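Long-range contacts in designed Anbu Protein (Synthetic construct, PDB 5LOY), which forms a helical assembly and, as a designed relative of proteasome beta subunits, probably acts as an N-terminal-nucleophile hydrolase: residues Gly5-Asp9 and Ile160-Thr164; Phe14-Thr20 and Phe30-His34; Ser78-Ala83 and Glu121-Phe126. All coordinates share one frame; numbering follows the deposited sequence.

How the interactions relate
Interaction 2 is the buried contact of the three; interactions 1 and 3 are partly buried and run from apolar side chains out to charged ones. Interactions 1 and 2 share a sheet through the neighbouring strands 2-8 and 11-21, while interactions 2 and 3 both reach the sheet holding strands 33-38 and 124-128. L125, on the strand of interaction 3 but turned from its helix, packs on G5 and I6 of interaction 1 and on F14 of interaction 2. The chemistry follows position: interaction 1 sets isoleucine and leucine against a turn, interaction 2 gathers lysine, aspartate and hydroxyls beside T1, and interaction 3 places a phenylalanine against a helix whose first turn meets a salt bridge.

Interaction 1. Residues Gly5-Asp9 and Ile160-Thr164; sequences GIRLD and ITPDT
I6 and I160 meet methyl to methyl where strand 2-8 runs beside the loop joining helices 153-159 and 166-183, and a sheet of the alpha-beta-beta-alpha sandwich of the proteasome fold meets its outer helical layer. Their CG2 atoms lie 3.8 Å apart. In both residues this branch is anti to the backbone N, which aims the two methyls at each other while the chains slant across one another, and CD1 of I6 lies 4.1 Å from CD1 of I160. L8, two residues along, turns CD2 into the beta turn formed by T161 to T164. That methyl lies 3.4 Å from the T161 O and 3.9 Å from the T164 CB, and it also nears CG2 of I160, so one leucine branch spans the loop from its helix end to its turn. On the helical side L8 packs on L166 and A169, and I160 on C172. Replacing L8 by an alanine would probably open a gap beside I160 CG2 and T164 CB and leave the T161 and T164 carbonyl oxygens without the methyl that packs on them. The turn is tied internally: T164 OG1 accepts from T161 N at 2.9 Å, and the T164 N bonds back to the T161 O. At the exposed end D9 lays its carboxylate obliquely across P162, with OD1 near the proline CB, and the acidic groups of D9 and D163 come close enough that some repulsion is likely. Where the strand ends, D9 N donates to P162 O at 3.0 Å, nearly straight at 170° and in the carbonyl plane on a lone pair.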
loop_
_atom_site.group_PDB
_atom_site.type_symbol
_atom_site.label_atom_id
_atom_site.label_comp_id
_atom_site.label_asym_id
_atom_site.label_seq_id
_atom_site.Cartn_x
_atom_site.Cartn_y
_atom_site.Cartn_z
ATOM N N GLY A 5 10.560 -5.104 10.685
ATOM C CA GLY A 5 10.990 -5.892 11.831
ATOM C C GLY A 5 9.833 -6.724 12.295
ATOM O O GLY A 5 8.681 -6.237 12.343
ATOM N N ILE A 6 10.122 -7.988 12.630
ATOM C CA ILE A 6 9.067 -8.961 13.000
ATOM C C ILE A 6 9.457 -9.678 14.249
ATOM O O ILE A 6 10.582 -10.101 14.387
ATOM C CB ILE A 6 8.843 -10.021 11.916
ATOM C CG1 ILE A 6 8.547 -9.370 10.588
ATOM C CG2 ILE A 6 7.660 -10.902 12.255
ATOM C CD1 ILE A 6 8.452 -10.369 9.462
ATOM N N ARG A 7 8.511 -9.854 15.149
ATOM C CA ARG A 7 8.763 -10.510 16.424
ATOM C C ARG A 7 7.899 -11.770 16.639
ATOM O O ARG A 7 6.681 -11.720 16.562
ATOM C CB ARG A 7 8.476 -9.522 17.523
ATOM C CG ARG A 7 8.946 -10.005 18.877
ATOM C CD ARG A 7 8.063 -9.444 19.952
ATOM N NE ARG A 7 8.619 -9.686 21.270
ATOM C CZ ARG A 7 7.900 -9.659 22.399
ATOM N NH1 ARG A 7 6.588 -9.398 22.368
ATOM N NH2 ARG A 7 8.498 -9.907 23.563
ATOM N N LEU A 8 8.538 -12.895 16.933
ATOM C CA LEU A 8 7.868 -14.186 17.049
ATOM C C LEU A 8 8.296 -14.878 18.315
ATOM O O LEU A 8 9.313 -14.529 18.905
ATOM C CB LEU A 8 8.262 -15.055 15.863
ATOM C CG LEU A 8 8.231 -14.277 14.554
ATOM C CD1 LEU A 8 9.292 -14.773 13.614
ATOM C CD2 LEU A 8 6.865 -14.350 13.934
ATOM N N ASP A 9 7.536 -15.882 18.730
ATOM C CA ASP A 9 7.929 -16.676 19.880
ATOM C C ASP A 9 9.321 -17.248 19.674
ATOM O O ASP A 9 10.130 -17.250 20.595
ATOM C CB ASP A 9 6.925 -17.810 20.154
ATOM C CG ASP A 9 5.577 -17.300 20.707
ATOM O OD1 ASP A 9 5.437 -16.074 20.969
ATOM O OD2 ASP A 9 4.641 -18.131 20.863
ATOM N N ILE A 160 1.560 -13.276 9.484
ATOM C CA ILE A 160 2.349 -13.235 10.712
ATOM C C ILE A 160 1.510 -13.367 11.976
ATOM O O ILE A 160 0.588 -12.605 12.189
ATOM C CB ILE A 160 3.166 -11.945 10.844
ATOM C CG1 ILE A 160 4.091 -11.732 9.621
ATOM C CG2 ILE A 160 3.987 -11.976 12.124
ATOM C CD1 ILE A 160 5.114 -12.819 9.358
ATOM N N THR A 161 1.844 -14.361 12.798
ATOM C CA THR A 161 1.340 -14.479 14.154
ATOM C C THR A 161 2.532 -14.817 15.031
ATOM O O THR A 161 3.593 -15.191 14.522
ATOM C CB THR A 161 0.288 -15.617 14.319
ATOM O OG1 THR A 161 0.938 -16.899 14.348
ATOM C CG2 THR A 161 -0.772 -15.579 13.219
ATOM N N PRO A 162 2.370 -14.693 16.356
ATOM C CA PRO A 162 3.439 -15.082 17.276
ATOM C C PRO A 162 3.906 -16.519 17.058
ATOM O O PRO A 162 5.043 -16.856 17.363
ATOM C CB PRO A 162 2.767 -14.973 18.641
ATOM C CG PRO A 162 1.652 -13.992 18.460
ATOM C CD PRO A 162 1.211 -14.083 17.042
ATOM N N ASP A 163 3.022 -17.370 16.553
ATOM C CA ASP A 163 3.354 -18.775 16.360
ATOM C C ASP A 163 4.094 -19.065 15.041
ATOM O O ASP A 163 4.562 -20.153 14.827
ATOM C CB ASP A 163 2.073 -19.610 16.437
ATOM C CG ASP A 163 2.320 -20.997 17.005
ATOM O OD1 ASP A 163 3.070 -21.129 18.005
ATOM O OD2 ASP A 163 1.762 -21.971 16.453
ATOM N N THR A 164 4.196 -18.086 14.158
ATOM C CA THR A 164 4.839 -18.285 12.867
ATOM C C THR A 164 6.310 -18.656 13.039
ATOM O O THR A 164 6.985 -18.129 13.925
ATOM C CB THR A 164 4.734 -17.012 12.013
ATOM O OG1 THR A 164 3.349 -16.668 11.826
ATOM C CG2 THR A 164 5.391 -17.203 10.661
#

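Interaction 2. Residues Phe14-Thr20 and Phe30-His34; sequences FASDSRT and FRKMH
K32 lays its aliphatic chain across D17, beside T1, the residue that probably corresponds to the N-terminal nucleophile of proteasome beta subunits. CD of K32 rests 3.3 Å from D17 O, and CE comes 3.4 Å from D17 OD1. The chain is extended as far as CE, then bends at its last torsion (chi4 -64°), which carries NZ tip to tip with the T20 hydroxyl. NZ donates to T20 OG1 at 2.7 Å, and the hydroxyl in turn donates to S18 O, a chain of hydrogen bonds from amine through hydroxyl to carbonyl. S18 O is gripped twice: F30 N approaches it in the carbonyl plane at 3.0 Å with a nearly straight bond (168°), whereas T20 OG1 comes from well above that plane. A water fills the angle between the segments, accepting from S16 OG and K32 N and donating to D17 O. D17 OD2 closes an Asx turn with R19 N, while its carboxylate is held mainly from outside, by Y2 N, T1 N and G188 N. K32 NZ also has a weak bond to T1 OG1, an arrangement consistent with the threonine, aspartate and lysine grouping of proteasome beta subunits. Farther along, M33 stands with CG anti to its backbone N (chi1 -180°) and bends at the sulfur, placing CE 3.9 Å from F14 CB. The contact lies between the two sheets: strand 11-21 has strand 191-197 beside it, where D192 and L194 touch M33, while strand 42-50 of the other sheet meets F14 through V45, K32 through T48 and M33 through L47.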
loop_
_atom_site.group_PDB
_atom_site.type_symbol
_atom_site.label_atom_id
_atom_site.label_comp_id
_atom_site.label_asym_id
_atom_site.label_seq_id
_atom_site.Cartn_x
_atom_site.Cartn_y
_atom_site.Cartn_z
ATOM N N PHE A 14 14.544 -9.336 10.579
ATOM C CA PHE A 14 14.691 -7.961 10.106
ATOM C C PHE A 14 15.054 -7.946 8.646
ATOM O O PHE A 14 15.900 -8.735 8.207
ATOM C CB PHE A 14 15.820 -7.240 10.841
ATOM C CG PHE A 14 15.663 -7.214 12.332
ATOM C CD1 PHE A 14 14.975 -6.198 12.936
ATOM C CD2 PHE A 14 16.270 -8.180 13.132
ATOM C CE1 PHE A 14 14.853 -6.152 14.314
ATOM C CE2 PHE A 14 16.166 -8.131 14.507
ATOM C CZ PHE A 14 15.451 -7.114 15.097
ATOM N N ALA A 15 14.465 -7.018 7.894
ATOM C CA ALA A 15 14.832 -6.858 6.493
ATOM C C ALA A 15 14.781 -5.412 6.071
ATOM O O ALA A 15 13.925 -4.655 6.529
ATOM C CB ALA A 15 13.900 -7.679 5.629
ATOM N N SER A 16 15.674 -5.024 5.180
ATOM C CA SER A 16 15.691 -3.650 4.687
ATOM C C SER A 16 16.250 -3.587 3.294
ATOM O O SER A 16 17.099 -4.392 2.955
ATOM C CB SER A 16 16.550 -2.762 5.603
ATOM O OG SER A 16 17.880 -3.246 5.651
ATOM N N ASP A 17 15.796 -2.621 2.500
ATOM C CA ASP A 17 16.327 -2.406 1.152
ATOM C C ASP A 17 17.450 -1.362 1.207
ATOM O O ASP A 17 17.902 -1.004 2.297
ATOM C CB ASP A 17 15.225 -1.939 0.213
ATOM C CG ASP A 17 14.978 -0.438 0.304
ATOM O OD1 ASP A 17 14.984 0.070 1.452
ATOM O OD2 ASP A 17 14.812 0.226 -0.764
ATOM N N SER A 18 17.906 -0.871 0.052
ATOM C CA SER A 18 19.024 0.082 0.028
ATOM C C SER A 18 18.844 1.303 -0.869
ATOM O O SER A 18 19.730 2.123 -0.968
ATOM C CB SER A 18 20.322 -0.640 -0.347
ATOM O OG SER A 18 20.190 -1.336 -1.579
ATOM N N ARG A 19 17.701 1.437 -1.510
ATOM C CA ARG A 19 17.515 2.523 -2.438
ATOM C C ARG A 19 17.165 3.786 -1.644
ATOM O O ARG A 19 16.264 3.791 -0.818
ATOM C CB ARG A 19 16.445 2.164 -3.442
ATOM C CG ARG A 19 16.312 3.156 -4.571
ATOM C CD ARG A 19 15.429 2.609 -5.683
ATOM N NE ARG A 19 16.068 1.589 -6.507
ATOM C CZ ARG A 19 15.470 0.982 -7.542
ATOM N NH1 ARG A 19 14.220 1.259 -7.853
ATOM N NH2 ARG A 19 16.118 0.087 -8.257
ATOM N N THR A 20 17.924 4.840 -1.868
ATOM C CA THR A 20 17.938 5.957 -0.965
ATOM C C THR A 20 17.980 7.283 -1.717
ATOM O O THR A 20 18.775 7.455 -2.616
ATOM C CB THR A 20 19.191 5.899 -0.047
ATOM O OG1 THR A 20 19.275 4.617 0.589
ATOM C CG2 THR A 20 19.135 6.955 1.040
ATOM N N PHE A 30 22.558 2.848 -0.212
ATOM C CA PHE A 30 23.069 2.968 1.151
ATOM C C PHE A 30 22.411 1.887 1.999
ATOM O O PHE A 30 21.203 1.754 2.002
ATOM C CB PHE A 30 22.745 4.334 1.753
ATOM C CG PHE A 30 23.597 5.445 1.232
ATOM C CD1 PHE A 30 23.243 6.131 0.088
ATOM C CD2 PHE A 30 24.737 5.831 1.901
ATOM C CE1 PHE A 30 24.029 7.163 -0.399
ATOM C CE2 PHE A 30 25.523 6.873 1.430
ATOM C CZ PHE A 30 25.173 7.536 0.272
ATOM N N ARG A 31 23.229 1.122 2.710
ATOM C CA ARG A 31 22.759 0.080 3.637
ATOM C C ARG A 31 21.946 0.708 4.800
ATOM O O ARG A 31 22.342 1.731 5.327
ATOM C CB ARG A 31 23.998 -0.658 4.169
ATOM C CG ARG A 31 23.743 -1.925 4.975
ATOM C CD ARG A 31 25.019 -2.455 5.648
ATOM N NE ARG A 31 25.095 -3.923 5.569
ATOM C CZ ARG A 31 25.746 -4.607 4.625
ATOM N NH1 ARG A 31 26.414 -3.993 3.660
ATOM N NH2 ARG A 31 25.732 -5.929 4.652
ATOM N N LYS A 32 20.842 0.084 5.201
ATOM C CA LYS A 32 19.989 0.626 6.251
ATOM C C LYS A 32 19.883 -0.218 7.515
ATOM O O LYS A 32 19.097 0.092 8.404
ATOM C CB LYS A 32 18.599 0.847 5.681
ATOM C CG LYS A 32 18.591 1.819 4.504
ATOM C CD LYS A 32 17.227 1.823 3.848
ATOM C CE LYS A 32 17.226 2.465 2.462
ATOM N NZ LYS A 32 17.587 3.903 2.541
ATOM N N MET A 33 20.690 -1.273 7.599
ATOM C CA MET A 33 20.715 -2.192 8.725
ATOM C C MET A 33 22.056 -2.058 9.418
ATOM O O MET A 33 23.110 -2.115 8.759
ATOM C CB MET A 33 20.519 -3.626 8.241
ATOM C CG MET A 33 20.523 -4.684 9.342
ATOM S SD MET A 33 20.248 -6.371 8.765
ATOM C CE MET A 33 18.529 -6.270 8.280
ATOM N N HIS A 34 22.004 -1.868 10.744
ATOM C CA HIS A 34 23.193 -1.714 11.588
ATOM C C HIS A 34 23.072 -2.655 12.795
ATOM O O HIS A 34 22.048 -2.686 13.475
ATOM C CB HIS A 34 23.340 -0.269 12.079
ATOM C CG HIS A 34 23.261 0.747 10.989
ATOM N ND1 HIS A 34 24.379 1.312 10.410
ATOM C CD2 HIS A 34 22.193 1.283 10.346
ATOM C CE1 HIS A 34 24.005 2.163 9.470
ATOM N NE2 HIS A 34 22.684 2.160 9.407
HETATM O O HOH W 1 19.925 -2.103 3.872
#

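Interaction 3. Residues Ser78-Ala83 and Glu121-Phe126; sequences SMFEAA and EPPRLF
A83 sets its methyl over the face of the F126 ring, a CH-pi contact with CB 4.2 Å from the ring centroid and 24° off the normal. CG of F126 is anti to its carbonyl carbon (chi1 -67°), directing the ring at the first turn of helix 79-94. There CE1 lies 3.7 Å from M79 CB, and CZ comes equally near F80 CA. F80 crosses F126 at about a right angle, touching CE2 with its CD2, and meets F134 edge-to-face. Outward, R124 folds its chain past M79 CB, and the face of its guanidinium lies over F80 N. E121 completes the polar edge. Its OE2 takes M79 N at 3.1 Å on the syn lone pair and R124 NH1 at 3.2 Å from well above the carboxylate plane, so a single oxygen joins the salt bridge to the helix start. A second grip on that start is the N-cap, S78 OG accepting from E81 N at 3.3 Å. R124 is held further by a salt bridge from NE to E136. Residues 79-83 of the helix run nearly along 124-126 of the strand, these axes 20° apart and 9.1 Å at closest approach, in the layered packing of helix on sheet typical of the Ntn-hydrolase sandwich; L114 of strand 110-118 touches M79 and A82, and F134 of strand 134-136 backs A83.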
loop_
_atom_site.group_PDB
_atom_site.type_symbol
_atom_site.label_atom_id
_atom_site.label_comp_id
_atom_site.label_asym_id
_atom_site.label_seq_id
_atom_site.Cartn_x
_atom_site.Cartn_y
_atom_site.Cartn_z
ATOM N N SER A 78 18.527 -2.330 29.187
ATOM C CA SER A 78 17.332 -2.984 28.642
ATOM C C SER A 78 17.031 -2.408 27.269
ATOM O O SER A 78 17.496 -1.330 26.931
ATOM C CB SER A 78 16.126 -2.805 29.579
ATOM O OG SER A 78 15.536 -1.527 29.435
ATOM N N MET A 79 16.300 -3.152 26.457
ATOM C CA MET A 79 15.932 -2.667 25.134
ATOM C C MET A 79 15.050 -1.430 25.194
ATOM O O MET A 79 15.097 -0.605 24.310
ATOM C CB MET A 79 15.224 -3.760 24.347
ATOM C CG MET A 79 16.166 -4.849 23.834
ATOM S SD MET A 79 17.222 -4.384 22.439
ATOM C CE MET A 79 16.248 -3.167 21.601
ATOM N N PHE A 80 14.253 -1.299 26.244
ATOM C CA PHE A 80 13.488 -0.078 26.439
ATOM C C PHE A 80 14.446 1.115 26.567
ATOM O O PHE A 80 14.237 2.131 25.915
ATOM C CB PHE A 80 12.565 -0.209 27.658
ATOM C CG PHE A 80 11.650 0.967 27.871
ATOM C CD1 PHE A 80 12.072 2.073 28.605
ATOM C CD2 PHE A 80 10.343 0.956 27.367
ATOM C CE1 PHE A 80 11.229 3.155 28.811
ATOM C CE2 PHE A 80 9.504 2.028 27.574
ATOM C CZ PHE A 80 9.944 3.127 28.298
ATOM N N GLU A 81 15.481 1.005 27.396
ATOM C CA GLU A 81 16.454 2.079 27.505
ATOM C C GLU A 81 17.226 2.303 26.196
ATOM O O GLU A 81 17.562 3.431 25.859
ATOM C CB GLU A 81 17.416 1.827 28.665
ATOM C CG GLU A 81 16.768 1.916 30.062
ATOM C CD GLU A 81 16.093 3.275 30.354
ATOM O OE1 GLU A 81 16.690 4.342 30.018
ATOM O OE2 GLU A 81 14.958 3.286 30.919
ATOM N N ALA A 82 17.513 1.244 25.458
ATOM C CA ALA A 82 18.155 1.381 24.150
ATOM C C ALA A 82 17.331 2.253 23.187
ATOM O O ALA A 82 17.860 3.159 22.536
ATOM C CB ALA A 82 18.376 0.008 23.528
ATOM N N ALA A 83 16.035 1.971 23.125
ATOM C CA ALA A 83 15.105 2.722 22.278
ATOM C C ALA A 83 15.064 4.179 22.691
ATOM O O ALA A 83 15.035 5.062 21.862
ATOM C CB ALA A 83 13.708 2.116 22.350
ATOM N N GLU A 121 16.433 -11.422 29.421
ATOM C CA GLU A 121 15.330 -10.542 29.072
ATOM C C GLU A 121 14.859 -11.211 27.747
ATOM O O GLU A 121 15.669 -11.792 27.029
ATOM C CB GLU A 121 15.887 -9.097 28.910
ATOM C CG GLU A 121 14.904 -7.928 28.707
ATOM C CD GLU A 121 15.415 -6.811 27.749
ATOM O OE1 GLU A 121 15.787 -7.106 26.571
ATOM O OE2 GLU A 121 15.391 -5.633 28.142
ATOM N N PRO A 122 13.558 -11.226 27.466
ATOM C CA PRO A 122 13.225 -11.826 26.176
ATOM C C PRO A 122 13.599 -10.942 24.994
ATOM O O PRO A 122 14.082 -9.825 25.182
ATOM C CB PRO A 122 11.703 -12.023 26.252
ATOM C CG PRO A 122 11.240 -11.208 27.408
ATOM C CD PRO A 122 12.391 -11.128 28.358
ATOM N N PRO A 123 13.410 -11.452 23.771
ATOM C CA PRO A 123 13.589 -10.612 22.579
ATOM C C PRO A 123 12.505 -9.550 22.499
ATOM O O PRO A 123 11.355 -9.840 22.827
ATOM C CB PRO A 123 13.459 -11.599 21.399
ATOM C CG PRO A 123 13.536 -12.961 21.991
ATOM C CD PRO A 123 13.102 -12.851 23.422
ATOM N N ARG A 124 12.874 -8.340 22.063
ATOM C CA ARG A 124 11.953 -7.201 22.024
ATOM C C ARG A 124 12.143 -6.379 20.743
ATOM O O ARG A 124 13.205 -6.430 20.106
ATOM C CB ARG A 124 12.149 -6.321 23.257
ATOM C CG ARG A 124 11.845 -7.025 24.571
ATOM C CD ARG A 124 12.285 -6.212 25.781
ATOM N NE ARG A 124 11.323 -5.163 26.112
ATOM C CZ ARG A 124 11.433 -4.322 27.142
ATOM N NH1 ARG A 124 12.496 -4.367 27.955
ATOM N NH2 ARG A 124 10.485 -3.416 27.350
ATOM N N LEU A 125 11.106 -5.635 20.379
ATOM C CA LEU A 125 11.066 -4.909 19.124
ATOM C C LEU A 125 10.350 -3.566 19.303
ATOM O O LEU A 125 9.228 -3.531 19.842
ATOM C CB LEU A 125 10.314 -5.740 18.101
ATOM C CG LEU A 125 10.222 -5.137 16.699
ATOM C CD1 LEU A 125 11.619 -5.053 16.093
ATOM C CD2 LEU A 125 9.299 -5.946 15.797
ATOM N N PHE A 126 10.985 -2.484 18.832
ATOM C CA PHE A 126 10.467 -1.115 19.002
ATOM C C PHE A 126 10.406 -0.333 17.701
ATOM O O PHE A 126 11.194 -0.588 16.785
ATOM C CB PHE A 126 11.356 -0.327 19.948
ATOM C CG PHE A 126 11.330 -0.828 21.352
ATOM C CD1 PHE A 126 12.098 -1.905 21.715
ATOM C CD2 PHE A 126 10.533 -0.234 22.306
ATOM C CE1 PHE A 126 12.072 -2.371 23.016
ATOM C CE2 PHE A 126 10.491 -0.711 23.611
ATOM C CZ PHE A 126 11.257 -1.785 23.960
#